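PDB 3R07: putative lipoate-protein ligase A subunit 2 from Thermoplasma acidophilum DSM 1728, which is of unknown function but belongs to the lipoate-protein ligase C-terminal family, as a small alpha/beta subunit of a putative ligase. Local coordinates for residues 46-49 / 50-53. Residues are numbered along the deposited sequence; the frame is centred on the assembly and turned at random.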
ATOM      1  N   SER B  46      -5.373   9.577 -11.993  1.00 57.61           N
ATOM      2  CA  SER B  46      -4.845   9.376 -13.336  1.00 58.33           C
ATOM      3  C   SER B  46      -5.186   7.997 -13.929  1.00 58.76           C
ATOM      4  O   SER B  46      -5.214   7.831 -15.150  1.00 59.41           O
ATOM      5  CB  SER B  46      -3.330   9.549 -13.329  1.00 58.19           C
ATOM      6  OG  SER B  46      -2.997  10.886 -13.003  1.00 59.73           O
ATOM      7  N   ILE B  47      -5.419   7.004 -13.078  1.00 58.42           N
ATOM      8  CA  ILE B  47      -5.874   5.712 -13.546  1.00 57.85           C
ATOM      9  C   ILE B  47      -7.208   5.837 -14.275  1.00 58.50           C
ATOM     10  O   ILE B  47      -7.457   5.128 -15.233  1.00 58.27           O
ATOM     11  CB  ILE B  47      -5.981   4.679 -12.385  1.00 57.73           C
ATOM     12  CG1 ILE B  47      -6.054   3.250 -12.935  1.00 56.01           C
ATOM     13  CG2 ILE B  47      -7.143   4.997 -11.459  1.00 55.86           C
ATOM     14  CD1 ILE B  47      -4.802   2.819 -13.699  1.00 54.36           C
ATOM     15  N   ASN B  48      -8.068   6.734 -13.813  1.00 59.60           N
ATOM     16  CA  ASN B  48      -9.353   6.964 -14.481  1.00 60.66           C
ATOM     17  C   ASN B  48      -9.212   7.671 -15.823  1.00 61.56           C
ATOM     18  O   ASN B  48     -10.033   7.480 -16.706  1.00 61.19           O
ATOM     19  CB  ASN B  48     -10.275   7.784 -13.595  1.00 60.43           C
ATOM     20  CG  ASN B  48     -10.592   7.099 -12.306  1.00 60.40           C
ATOM     21  OD1 ASN B  48     -10.499   7.702 -11.246  1.00 59.84           O
ATOM     22  ND2 ASN B  48     -10.962   5.823 -12.381  1.00 62.16           N
ATOM     23  N   ARG B  49      -8.178   8.504 -15.944  1.00 62.84           N
ATOM     24  CA  ARG B  49      -7.900   9.225 -17.174  1.00 64.55           C
ATOM     25  C   ARG B  49      -7.407   8.216 -18.214  1.00 64.23           C
ATOM     26  O   ARG B  49      -7.817   8.278 -19.369  1.00 64.82           O
ATOM     27  CB  ARG B  49      -6.866  10.359 -16.958  1.00 64.54           C
ATOM     28  CG  ARG B  49      -7.199  11.714 -17.660  1.00 66.39           C
ATOM     29  CD  ARG B  49      -5.998  12.726 -17.801  1.00 66.58           C
ATOM     30  NE  ARG B  49      -5.117  12.806 -16.627  1.00 71.73           N
ATOM     31  CZ  ARG B  49      -3.796  12.570 -16.644  1.00 74.86           C
ATOM     32  NH1 ARG B  49      -3.175  12.252 -17.785  1.00 75.56           N
ATOM     33  NH2 ARG B  49      -3.080  12.653 -15.515  1.00 75.10           N
ATOM     34  N   LEU B  50      -6.560   7.280 -17.797  1.00 63.86           N
ATOM     35  CA  LEU B  50      -5.989   6.300 -18.705  1.00 63.66           C
ATOM     36  C   LEU B  50      -7.063   5.365 -19.262  1.00 64.25           C
ATOM     37  O   LEU B  50      -7.011   4.980 -20.423  1.00 64.51           O
ATOM     38  CB  LEU B  50      -4.882   5.501 -18.014  1.00 63.55           C
ATOM     39  CG  LEU B  50      -4.057   4.493 -18.828  1.00 63.45           C
ATOM     40  CD1 LEU B  50      -3.503   5.102 -20.112  1.00 63.14           C
ATOM     41  CD2 LEU B  50      -2.934   3.889 -17.993  1.00 63.00           C
ATOM     42  N   GLU B  51      -8.041   5.006 -18.443  1.00 64.65           N
ATOM     43  CA  GLU B  51      -9.149   4.190 -18.922  1.00 64.98           C
ATOM     44  C   GLU B  51     -10.051   5.001 -19.878  1.00 66.10           C
ATOM     45  O   GLU B  51     -10.509   4.484 -20.899  1.00 66.38           O
ATOM     46  CB  GLU B  51      -9.966   3.620 -17.749  1.00 64.70           C
ATOM     47  CG  GLU B  51      -9.304   2.493 -16.958  1.00 63.57           C
ATOM     48  CD  GLU B  51     -10.070   2.155 -15.675  1.00 63.61           C
ATOM     49  OE1 GLU B  51     -10.844   3.010 -15.208  1.00 61.95           O
ATOM     50  OE2 GLU B  51      -9.910   1.044 -15.124  1.00 60.10           O
ATOM     51  N   ASP B  52     -10.301   6.264 -19.537  1.00 67.34           N
ATOM     52  CA  ASP B  52     -11.153   7.151 -20.341  1.00 68.46           C
ATOM     53  C   ASP B  52     -10.577   7.419 -21.723  1.00 68.90           C
ATOM     54  O   ASP B  52     -11.318   7.589 -22.687  1.00 68.90           O
ATOM     55  CB  ASP B  52     -11.383   8.481 -19.618  1.00 68.58           C
ATOM     56  CG  ASP B  52     -12.339   8.348 -18.438  1.00 70.21           C
ATOM     57  OD1 ASP B  52     -12.896   7.232 -18.255  1.00 70.92           O
ATOM     58  OD2 ASP B  52     -12.529   9.354 -17.698  1.00 70.80           O
ATOM     59  N   MET B  53      -9.252   7.447 -21.799  1.00 69.45           N
ATOM     60  CA  MET B  53      -8.547   7.742 -23.031  1.00 70.31           C
ATOM     61  C   MET B  53      -8.595   6.566 -23.981  1.00 69.80           C
ATOM     62  O   MET B  53      -8.918   6.733 -25.148  1.00 70.21           O
ATOM     63  CB  MET B  53      -7.104   8.152 -22.733  1.00 70.46           C
ATOM     64  CG  MET B  53      -7.008   9.563 -22.135  1.00 70.93           C
ATOM     65  SD  MET B  53      -5.349   9.984 -21.566  1.00 72.50           S
ATOM     66  CE  MET B  53      -5.620  11.743 -21.281  1.00 72.25           C
TER
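Met53 sends CG anti to its own carbonyl carbon (chi1 -73°) and stays extended beyond it, while the chain of Arg49 bends at chi3, and the two side chains run side by side in the same direction. They stand one turn apart on the alpha-helix 46-54, which packs against strand 29-36 of the three-stranded antiparallel sheet and against helix 62-70. Met53 CE meets Arg49 CD at 3.6 Å and lies at the edge of the guanidinium, near its plane. Around them, Phe69 touches Arg49 and Ile65 touches Met53, while Leu50 turns into the core against Ile35, Ile66 and Phe69, and Ile47 also reaches Ile35. Four successive i+4 to i N-H...O=C hydrogen bonds hold the backbone, from Leu50 N to Ser46 O (3.0 Å) through to Met53 N to Arg49 O (2.9 Å). Glu51 CG stands anti to its carbonyl carbon with the chain extended beyond it, which sends OE2 to accept a hydrogen bond from Ile35 N and tie the helix to the sheet, whereas the exposed Asp52 forms a salt bridge through OD1 with Arg55. Within the same run of backbone bonds, Asp52 N donates to Asn48 O at 3.1 Å, with the donor tilted 35° from the carbonyl plane.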